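Local coordinates for protein probable GTPase engC (Thermotoga maritima, PDB 1U0L) that probably acts as a circularly permuted GTPase that hydrolyses GTP slowly while assisting late maturation of the 30S ribosomal subunit, and binds zinc, at residues Leu47-Glu56 and Ile67-Leu76; Asn262-Lys272 and Tyr285-Tyr293. All coordinates share one frame; numbering follows the deposited sequence.

In the fold
From the N terminus the chain first builds the OB-type N-terminal domain, where contact 1 pairs strands 54-58 and 65-70 and so closes a beta hairpin, with ten residues between the segments, four of them strand. Beyond strand 65-70, the last of the five-stranded sheet, the chain runs to strand 76-77 and then into the six-stranded mixed sheet and GDP pocket of the GTPase domain. Only afterwards does contact 2 close a second, mostly helical loop, bringing the zinc-binding residues 262-272 against helix 282-296. The two contacts are therefore in series, neither nesting nor crossing, with centres about 39 Å apart. Helix 282-296 also touches helix 101-113 through N287 and M291, joining the zinc region to the GTPase domain.

Contact 1 (Leu47-Glu56 and Ile67-Leu76); sequences LKIYVGDRVE and IENVLHRKNL
V55 pairs with V70 and E56 with N69 in the antiparallel beta hairpin of strands 54-58 and 65-70, in the OB-type N-terminal domain. V55-V70 is the non-hydrogen-bonded pair; in the hydrogen-bonded one, E56 N donates to N69 O (3.0 Å) and N69 N returns a bond to E56 O. E56 O also accepts from E68 N (3.0 Å), on a lone pair in the carbonyl plane, so two residues face one: a classic beta bulge. L71 N reaches R54 O, and L71 CD2 lies against R54 CB (3.6 Å).

V70 and V55 point the same way from their strands. With CG1 of V70 anti to the backbone N (chi1 180°), its CG2 is left to meet both V55 CG1 (3.7 Å) and I49 CD1 (3.5 Å). I49 and I67 meet tip to tip through their CD1 atoms, in an apolar layer continued by F18 and V23.

In the loop before strand 54-58, a type II turn spans Y50 to D53, and D53 OD2 accepts from Y50 N (2.9 Å). R73 forms a salt bridge with D53, carboxylate and guanidinium planes 27° apart, but the model is too tight there to trust the spacing. R73 NH2 also gives K48 O a weak bond and meets the Y50 ring edge; Y50 CD1, 3.3 Å from R73 NH2, lies over a guanidinium face, the planes 59° apart. If this crowded pair is modelled correctly, D53 receives both the Y50 amide and R73, a charge pairing consistent with joining the loop to the chain beyond strand 65-70.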
loop_
_atom_site.group_PDB
_atom_site.type_symbol
_atom_site.label_atom_id
_atom_site.label_comp_id
_atom_site.label_asym_id
_atom_site.label_seq_id
_atom_site.Cartn_x
_atom_site.Cartn_y
_atom_site.Cartn_z
ATOM N N LEU A 47 -5.703 18.315 15.988
ATOM C CA LEU A 47 -6.089 17.757 14.701
ATOM C C LEU A 47 -4.975 17.942 13.671
ATOM O O LEU A 47 -4.959 18.935 12.939
ATOM C CB LEU A 47 -7.385 18.408 14.204
ATOM C CG LEU A 47 -7.969 17.841 12.901
ATOM C CD1 LEU A 47 -7.989 16.312 12.951
ATOM C CD2 LEU A 47 -9.374 18.395 12.681
ATOM N N LYS A 48 -4.055 16.975 13.621
ATOM C CA LYS A 48 -2.914 17.000 12.700
ATOM C C LYS A 48 -3.331 16.809 11.245
ATOM O O LYS A 48 -4.312 16.122 10.966
ATOM C CB LYS A 48 -1.911 15.902 13.072
ATOM C CG LYS A 48 -1.291 16.030 14.457
ATOM C CD LYS A 48 -0.471 17.294 14.591
ATOM C CE LYS A 48 0.233 17.338 15.933
ATOM N NZ LYS A 48 1.229 16.234 16.066
ATOM N N ILE A 49 -2.583 17.404 10.321
ATOM C CA ILE A 49 -2.914 17.271 8.915
ATOM C C ILE A 49 -1.784 16.571 8.170
ATOM O O ILE A 49 -0.608 16.751 8.496
ATOM C CB ILE A 49 -3.187 18.643 8.281
ATOM C CG1 ILE A 49 -4.064 18.473 7.042
ATOM C CG2 ILE A 49 -1.884 19.317 7.886
ATOM C CD1 ILE A 49 -4.536 19.789 6.433
ATOM N N TYR A 50 -2.132 15.770 7.169
ATOM C CA TYR A 50 -1.131 15.022 6.419
ATOM C C TYR A 50 -1.368 15.035 4.912
ATOM O O TYR A 50 -2.381 15.521 4.430
ATOM C CB TYR A 50 -1.111 13.569 6.910
ATOM C CG TYR A 50 -0.762 13.414 8.375
ATOM C CD1 TYR A 50 -1.731 13.059 9.316
ATOM C CD2 TYR A 50 0.537 13.651 8.826
ATOM C CE1 TYR A 50 -1.412 12.949 10.673
ATOM C CE2 TYR A 50 0.869 13.547 10.172
ATOM C CZ TYR A 50 -0.103 13.197 11.095
ATOM O OH TYR A 50 0.241 13.107 12.436
ATOM N N VAL A 51 -0.408 14.499 4.167
ATOM C CA VAL A 51 -0.541 14.417 2.723
ATOM C C VAL A 51 -1.639 13.374 2.467
ATOM O O VAL A 51 -1.657 12.293 3.077
ATOM C CB VAL A 51 0.775 13.940 2.074
ATOM C CG1 VAL A 51 0.712 14.115 0.572
ATOM C CG2 VAL A 51 1.948 14.694 2.660
ATOM N N GLY A 52 -2.556 13.693 1.567
ATOM C CA GLY A 52 -3.622 12.756 1.276
ATOM C C GLY A 52 -4.879 13.081 2.058
ATOM O O GLY A 52 -5.921 12.438 1.878
ATOM N N ASP A 53 -4.777 14.077 2.937
ATOM C CA ASP A 53 -5.912 14.499 3.741
ATOM C C ASP A 53 -6.826 15.368 2.921
ATOM O O ASP A 53 -6.358 16.227 2.170
ATOM C CB ASP A 53 -5.462 15.272 4.973
ATOM C CG ASP A 53 -5.556 14.439 6.227
ATOM O OD1 ASP A 53 -6.419 13.532 6.251
ATOM O OD2 ASP A 53 -4.791 14.684 7.187
ATOM N N ARG A 54 -8.128 15.123 3.049
ATOM C CA ARG A 54 -9.128 15.899 2.332
ATOM C C ARG A 54 -9.438 17.117 3.197
ATOM O O ARG A 54 -9.648 16.984 4.408
ATOM C CB ARG A 54 -10.390 15.071 2.137
ATOM C CG ARG A 54 -10.760 14.859 0.687
ATOM C CD ARG A 54 -9.846 13.853 0.026
ATOM N NE ARG A 54 -10.224 13.597 -1.362
ATOM C CZ ARG A 54 -9.835 12.527 -2.047
ATOM N NH1 ARG A 54 -9.061 11.616 -1.466
ATOM N NH2 ARG A 54 -10.219 12.365 -3.306
ATOM N N VAL A 55 -9.456 18.304 2.597
ATOM C CA VAL A 55 -9.744 19.511 3.376
ATOM C C VAL A 55 -10.614 20.549 2.675
ATOM O O VAL A 55 -10.762 20.535 1.448
ATOM C CB VAL A 55 -8.443 20.226 3.825
ATOM C CG1 VAL A 55 -7.639 19.309 4.756
ATOM C CG2 VAL A 55 -7.627 20.644 2.610
ATOM N N GLU A 56 -11.198 21.439 3.476
ATOM C CA GLU A 56 -12.026 22.529 2.967
ATOM C C GLU A 56 -11.365 23.821 3.433
ATOM O O GLU A 56 -11.068 23.982 4.619
ATOM C CB GLU A 56 -13.461 22.404 3.483
ATOM C CG GLU A 56 -13.594 22.002 4.937
ATOM C CD GLU A 56 -15.044 21.779 5.328
ATOM O OE1 GLU A 56 -15.855 22.719 5.174
ATOM O OE2 GLU A 56 -15.374 20.667 5.788
ATOM N N ILE A 67 -6.757 27.034 5.343
ATOM C CA ILE A 67 -7.471 25.799 5.617
ATOM C C ILE A 67 -8.406 25.942 6.803
ATOM O O ILE A 67 -7.975 26.169 7.930
ATOM C CB ILE A 67 -6.490 24.638 5.848
ATOM C CG1 ILE A 67 -5.592 24.477 4.614
ATOM C CG2 ILE A 67 -7.259 23.354 6.096
ATOM C CD1 ILE A 67 -4.569 23.375 4.727
ATOM N N GLU A 68 -9.698 25.807 6.525
ATOM C CA GLU A 68 -10.725 25.941 7.549
ATOM C C GLU A 68 -10.979 24.659 8.316
ATOM O O GLU A 68 -11.243 24.700 9.512
ATOM C CB GLU A 68 -12.034 26.438 6.927
ATOM C CG GLU A 68 -11.953 27.853 6.340
ATOM C CD GLU A 68 -11.706 28.924 7.396
ATOM O OE1 GLU A 68 -11.504 30.095 7.019
ATOM O OE2 GLU A 68 -11.718 28.596 8.603
ATOM N N ASN A 69 -10.901 23.519 7.638
ATOM C CA ASN A 69 -11.127 22.252 8.317
ATOM C C ASN A 69 -10.559 21.050 7.569
ATOM O O ASN A 69 -10.404 21.073 6.344
ATOM C CB ASN A 69 -12.627 22.063 8.567
ATOM C CG ASN A 69 -12.935 20.815 9.367
ATOM O OD1 ASN A 69 -12.386 20.603 10.453
ATOM N ND2 ASN A 69 -13.820 19.981 8.838
ATOM N N VAL A 70 -10.243 20.005 8.331
ATOM C CA VAL A 70 -9.696 18.760 7.801
ATOM C C VAL A 70 -10.700 17.627 7.998
ATOM O O VAL A 70 -11.033 17.296 9.131
ATOM C CB VAL A 70 -8.411 18.380 8.540
ATOM C CG1 VAL A 70 -7.857 17.087 7.983
ATOM C CG2 VAL A 70 -7.400 19.497 8.424
ATOM N N LEU A 71 -11.166 17.034 6.900
ATOM C CA LEU A 71 -12.131 15.931 6.959
ATOM C C LEU A 71 -11.566 14.719 7.686
ATOM O O LEU A 71 -10.365 14.647 7.933
ATOM C CB LEU A 71 -12.543 15.492 5.553
ATOM C CG LEU A 71 -13.553 16.303 4.741
ATOM C CD1 LEU A 71 -13.101 17.753 4.610
ATOM C CD2 LEU A 71 -13.695 15.643 3.370
ATOM N N HIS A 72 -12.435 13.766 8.018
ATOM C CA HIS A 72 -12.007 12.550 8.709
ATOM C C HIS A 72 -11.354 11.580 7.726
ATOM O O HIS A 72 -11.848 11.367 6.620
ATOM C CB HIS A 72 -13.192 11.870 9.408
ATOM C CG HIS A 72 -13.829 12.708 10.477
ATOM N ND1 HIS A 72 -14.729 13.717 10.200
ATOM C CD2 HIS A 72 -13.698 12.683 11.826
ATOM C CE1 HIS A 72 -15.127 14.273 11.332
ATOM N NE2 HIS A 72 -14.517 13.665 12.332
ATOM N N ARG A 73 -10.237 10.996 8.138
ATOM C CA ARG A 73 -9.504 10.071 7.289
ATOM C C ARG A 73 -9.931 8.612 7.465
ATOM O O ARG A 73 -10.328 8.202 8.557
ATOM C CB ARG A 73 -8.008 10.216 7.572
ATOM C CG ARG A 73 -7.666 10.042 9.024
ATOM C CD ARG A 73 -6.167 9.949 9.259
ATOM N NE ARG A 73 -5.629 11.102 9.979
ATOM C CZ ARG A 73 -5.416 12.284 9.418
ATOM N NH1 ARG A 73 -5.696 12.446 8.134
ATOM N NH2 ARG A 73 -4.932 13.292 10.133
ATOM N N LYS A 74 -9.848 7.840 6.381
ATOM C CA LYS A 74 -10.207 6.419 6.398
ATOM C C LYS A 74 -9.051 5.597 6.972
ATOM O O LYS A 74 -9.241 4.466 7.416
ATOM C CB LYS A 74 -10.505 5.929 4.979
ATOM C CG LYS A 74 -9.305 6.050 4.047
ATOM C CD LYS A 74 -9.663 5.906 2.570
ATOM C CE LYS A 74 -10.070 4.488 2.207
ATOM N NZ LYS A 74 -10.431 4.391 0.759
ATOM N N ASN A 75 -7.852 6.177 6.950
ATOM C CA ASN A 75 -6.646 5.514 7.441
ATOM C C ASN A 75 -5.446 6.459 7.355
ATOM O O ASN A 75 -5.538 7.565 6.831
ATOM C CB ASN A 75 -6.365 4.269 6.608
ATOM C CG ASN A 75 -6.082 4.602 5.170
ATOM O OD1 ASN A 75 -5.231 5.434 4.884
ATOM N ND2 ASN A 75 -6.787 3.958 4.249
ATOM N N LEU A 76 -4.309 6.000 7.853
ATOM C CA LEU A 76 -3.102 6.807 7.836
ATOM C C LEU A 76 -1.879 5.903 7.771
ATOM O O LEU A 76 -1.533 5.276 8.769
ATOM C CB LEU A 76 -3.022 7.639 9.104
ATOM C CG LEU A 76 -2.328 8.994 9.064
ATOM C CD1 LEU A 76 -1.685 9.198 10.418
ATOM C CD2 LEU A 76 -1.285 9.072 7.970
#

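Contact 2 (Asn262-Lys272 and Tyr285-Tyr293); sequences NHVDEPECGVK and YENYVKMFY. With ZN (zinc ion), chain D.
Y285 and Y288 both carry CG anti to the backbone N (chi1 -176° and 161°), which sends their rings from one side of helix 282-296 to the carbonyls of two consecutive residues, H263 and N262. Y288 OH donates to N262 O (2.7 Å) and Y285 OH to H263 O; each oxygen lies at the edge of the ring, near its plane. F292, two turns on from Y285, completes the row: V264 CG2 sits over its face in a CH-pi contact, 3.9 Å from the ring centroid and 17° off the normal, while N262 CB approaches CE1 obliquely (3.7 Å). V271 CG1 packs on Y285 CD1 (4.1 Å).

The H263 side chain carries the contact on to the zinc ion, bound by H263 ND1 (2.4 Å) and C269 SG (2.4 Å), with C256 and C261 completing the site. The H263 ring meets F251 edge-to-face. C269 is also the N-cap of helix 270-277, its SG accepting from K272 N (3.0 Å). That bond would be expected to stabilise negative charge on the sulfur, and the two tyrosine hydroxyls grip the backbone at the histidine ligand, consistent with helix 282-296 acting as a second shell that positions H263.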
loop_
_atom_site.group_PDB
_atom_site.type_symbol
_atom_site.label_atom_id
_atom_site.label_comp_id
_atom_site.label_asym_id
_atom_site.label_seq_id
_atom_site.Cartn_x
_atom_site.Cartn_y
_atom_site.Cartn_z
ATOM N N ASN A 262 -5.269 -19.689 17.270
ATOM C CA ASN A 262 -4.205 -19.015 16.545
ATOM C C ASN A 262 -3.601 -19.849 15.419
ATOM O O ASN A 262 -2.683 -19.402 14.724
ATOM C CB ASN A 262 -3.118 -18.568 17.520
ATOM C CG ASN A 262 -3.614 -17.496 18.487
ATOM O OD1 ASN A 262 -4.262 -16.523 18.081
ATOM N ND2 ASN A 262 -3.304 -17.665 19.771
ATOM N N HIS A 263 -4.115 -21.061 15.242
ATOM C CA HIS A 263 -3.667 -21.952 14.177
ATOM C C HIS A 263 -2.234 -22.487 14.288
ATOM O O HIS A 263 -1.711 -23.050 13.327
ATOM C CB HIS A 263 -3.837 -21.254 12.827
ATOM C CG HIS A 263 -5.089 -20.439 12.727
ATOM N ND1 HIS A 263 -6.342 -21.006 12.676
ATOM C CD2 HIS A 263 -5.279 -19.098 12.708
ATOM C CE1 HIS A 263 -7.252 -20.050 12.628
ATOM N NE2 HIS A 263 -6.634 -18.882 12.646
ATOM N N VAL A 264 -1.589 -22.316 15.440
ATOM C CA VAL A 264 -0.225 -22.819 15.598
ATOM C C VAL A 264 -0.230 -24.205 16.245
ATOM O O VAL A 264 -0.246 -25.212 15.547
ATOM C CB VAL A 264 0.645 -21.883 16.470
ATOM C CG1 VAL A 264 2.069 -22.444 16.580
ATOM C CG2 VAL A 264 0.663 -20.487 15.879
ATOM N N ASP A 265 -0.232 -24.243 17.576
ATOM C CA ASP A 265 -0.227 -25.495 18.323
ATOM C C ASP A 265 -1.596 -26.124 18.515
ATOM O O ASP A 265 -1.725 -27.350 18.508
ATOM C CB ASP A 265 0.404 -25.305 19.705
ATOM C CG ASP A 265 1.924 -25.329 19.663
ATOM O OD1 ASP A 265 2.485 -26.095 18.849
ATOM O OD2 ASP A 265 2.552 -24.597 20.456
ATOM N N GLU A 266 -2.615 -25.285 18.691
ATOM C CA GLU A 266 -3.987 -25.754 18.917
ATOM C C GLU A 266 -4.366 -27.114 18.296
ATOM O O GLU A 266 -4.227 -27.354 17.098
ATOM C CB GLU A 266 -4.999 -24.689 18.496
ATOM C CG GLU A 266 -5.001 -23.416 19.362
ATOM C CD GLU A 266 -3.992 -22.362 18.908
ATOM O OE1 GLU A 266 -3.345 -22.559 17.857
ATOM O OE2 GLU A 266 -3.854 -21.326 19.600
ATOM N N PRO A 267 -4.869 -28.018 19.152
ATOM C CA PRO A 267 -5.337 -29.399 18.977
ATOM C C PRO A 267 -6.121 -29.726 17.717
ATOM O O PRO A 267 -6.000 -30.816 17.171
ATOM C CB PRO A 267 -6.165 -29.625 20.232
ATOM C CG PRO A 267 -5.383 -28.863 21.250
ATOM C CD PRO A 267 -5.088 -27.577 20.548
ATOM N N GLU A 268 -6.937 -28.792 17.263
ATOM C CA GLU A 268 -7.734 -29.040 16.075
ATOM C C GLU A 268 -7.851 -27.711 15.375
ATOM O O GLU A 268 -8.359 -26.744 15.942
ATOM C CB GLU A 268 -9.117 -29.545 16.468
ATOM C CG GLU A 268 -10.003 -29.886 15.290
ATOM C CD GLU A 268 -11.408 -30.283 15.710
ATOM O OE1 GLU A 268 -11.560 -31.240 16.494
ATOM O OE2 GLU A 268 -12.364 -29.617 15.247
ATOM N N CYS A 269 -7.386 -27.659 14.138
ATOM C CA CYS A 269 -7.423 -26.404 13.419
ATOM C C CYS A 269 -7.860 -26.549 11.973
ATOM O O CYS A 269 -7.220 -27.256 11.205
ATOM C CB CYS A 269 -6.038 -25.775 13.465
ATOM S SG CYS A 269 -5.918 -24.284 12.512
ATOM N N GLY A 270 -8.940 -25.871 11.601
ATOM C CA GLY A 270 -9.396 -25.952 10.227
ATOM C C GLY A 270 -8.336 -25.418 9.282
ATOM O O GLY A 270 -8.210 -25.858 8.127
ATOM N N VAL A 271 -7.574 -24.451 9.779
ATOM C CA VAL A 271 -6.512 -23.868 8.994
ATOM C C VAL A 271 -5.412 -24.913 8.847
ATOM O O VAL A 271 -5.009 -25.226 7.725
ATOM C CB VAL A 271 -5.943 -22.609 9.663
ATOM C CG1 VAL A 271 -4.663 -22.208 8.960
ATOM C CG2 VAL A 271 -6.953 -21.476 9.578
ATOM N N LYS A 272 -4.930 -25.465 9.962
ATOM C CA LYS A 272 -3.903 -26.493 9.868
ATOM C C LYS A 272 -4.392 -27.656 9.013
ATOM O O LYS A 272 -3.622 -28.236 8.258
ATOM C CB LYS A 272 -3.481 -26.983 11.253
ATOM C CG LYS A 272 -2.489 -26.042 11.905
ATOM C CD LYS A 272 -1.425 -26.783 12.697
ATOM C CE LYS A 272 -1.912 -27.095 14.088
ATOM N NZ LYS A 272 -0.898 -27.873 14.838
ATOM N N TYR A 285 0.985 -20.543 5.302
ATOM C CA TYR A 285 0.966 -21.001 6.681
ATOM C C TYR A 285 2.322 -20.769 7.364
ATOM O O TYR A 285 2.410 -20.188 8.455
ATOM C CB TYR A 285 0.625 -22.493 6.748
ATOM C CG TYR A 285 0.518 -22.954 8.175
ATOM C CD1 TYR A 285 -0.558 -22.568 8.960
ATOM C CD2 TYR A 285 1.553 -23.660 8.779
ATOM C CE1 TYR A 285 -0.602 -22.858 10.312
ATOM C CE2 TYR A 285 1.519 -23.957 10.137
ATOM C CZ TYR A 285 0.437 -23.545 10.897
ATOM O OH TYR A 285 0.408 -23.773 12.257
ATOM N N GLU A 286 3.366 -21.242 6.690
ATOM C CA GLU A 286 4.744 -21.162 7.148
ATOM C C GLU A 286 5.144 -19.762 7.576
ATOM O O GLU A 286 5.597 -19.555 8.707
ATOM C CB GLU A 286 5.660 -21.651 6.028
ATOM C CG GLU A 286 7.118 -21.760 6.388
ATOM C CD GLU A 286 7.934 -22.324 5.247
ATOM O OE1 GLU A 286 7.996 -21.676 4.180
ATOM O OE2 GLU A 286 8.508 -23.419 5.413
ATOM N N ASN A 287 4.971 -18.803 6.671
ATOM C CA ASN A 287 5.331 -17.423 6.952
ATOM C C ASN A 287 4.475 -16.833 8.072
ATOM O O ASN A 287 4.983 -16.059 8.910
ATOM C CB ASN A 287 5.220 -16.592 5.674
ATOM C CG ASN A 287 6.214 -17.027 4.616
ATOM O OD1 ASN A 287 7.398 -17.182 4.902
ATOM N ND2 ASN A 287 5.741 -17.224 3.385
ATOM N N TYR A 288 3.186 -17.198 8.094
ATOM C CA TYR A 288 2.284 -16.713 9.132
ATOM C C TYR A 288 2.778 -17.179 10.511
ATOM O O TYR A 288 2.829 -16.394 11.460
ATOM C CB TYR A 288 0.857 -17.217 8.911
ATOM C CG TYR A 288 0.037 -17.124 10.179
ATOM C CD1 TYR A 288 -0.211 -15.887 10.787
ATOM C CD2 TYR A 288 -0.385 -18.279 10.840
ATOM C CE1 TYR A 288 -0.842 -15.807 12.020
ATOM C CE2 TYR A 288 -1.017 -18.214 12.073
ATOM C CZ TYR A 288 -1.239 -16.979 12.661
ATOM O OH TYR A 288 -1.832 -16.927 13.903
ATOM N N VAL A 289 3.136 -18.455 10.627
ATOM C CA VAL A 289 3.635 -18.976 11.898
ATOM C C VAL A 289 4.944 -18.291 12.297
ATOM O O VAL A 289 5.126 -17.932 13.461
ATOM C CB VAL A 289 3.863 -20.498 11.828
ATOM C CG1 VAL A 289 4.528 -20.984 13.101
ATOM C CG2 VAL A 289 2.535 -21.202 11.621
ATOM N N LYS A 290 5.848 -18.115 11.329
ATOM C CA LYS A 290 7.125 -17.441 11.561
ATOM C C LYS A 290 6.829 -16.057 12.122
ATOM O O LYS A 290 7.369 -15.655 13.156
ATOM C CB LYS A 290 7.893 -17.298 10.248
ATOM C CG LYS A 290 9.172 -16.469 10.346
ATOM C CD LYS A 290 10.304 -17.207 11.054
ATOM C CE LYS A 290 11.561 -16.347 11.129
ATOM N NZ LYS A 290 11.950 -15.814 9.792
ATOM N N MET A 291 5.956 -15.328 11.431
ATOM C CA MET A 291 5.572 -13.993 11.875
ATOM C C MET A 291 4.917 -14.048 13.250
ATOM O O MET A 291 5.198 -13.217 14.109
ATOM C CB MET A 291 4.630 -13.337 10.856
ATOM C CG MET A 291 5.375 -12.515 9.805
ATOM S SD MET A 291 4.372 -11.530 8.686
ATOM C CE MET A 291 4.120 -12.710 7.380
ATOM N N PHE A 292 4.054 -15.038 13.455
ATOM C CA PHE A 292 3.376 -15.201 14.728
ATOM C C PHE A 292 4.417 -15.173 15.843
ATOM O O PHE A 292 4.430 -14.266 16.682
ATOM C CB PHE A 292 2.616 -16.533 14.768
ATOM C CG PHE A 292 1.831 -16.740 16.030
ATOM C CD1 PHE A 292 0.561 -16.204 16.167
ATOM C CD2 PHE A 292 2.397 -17.397 17.118
ATOM C CE1 PHE A 292 -0.137 -16.309 17.376
ATOM C CE2 PHE A 292 1.709 -17.506 18.333
ATOM C CZ PHE A 292 0.440 -16.959 18.459
ATOM N N TYR A 293 5.300 -16.166 15.840
ATOM C CA TYR A 293 6.340 -16.261 16.856
ATOM C C TYR A 293 7.214 -14.992 16.974
ATOM O O TYR A 293 7.660 -14.626 18.074
ATOM C CB TYR A 293 7.182 -17.509 16.579
ATOM C CG TYR A 293 6.493 -18.798 17.005
ATOM C CD1 TYR A 293 6.733 -20.002 16.337
ATOM C CD2 TYR A 293 5.604 -18.816 18.084
ATOM C CE1 TYR A 293 6.103 -21.185 16.725
ATOM C CE2 TYR A 293 4.971 -19.995 18.483
ATOM C CZ TYR A 293 5.223 -21.172 17.797
ATOM O OH TYR A 293 4.576 -22.326 18.179
HETATM ZN ZN ZN D . -6.844 -22.820 14.144
#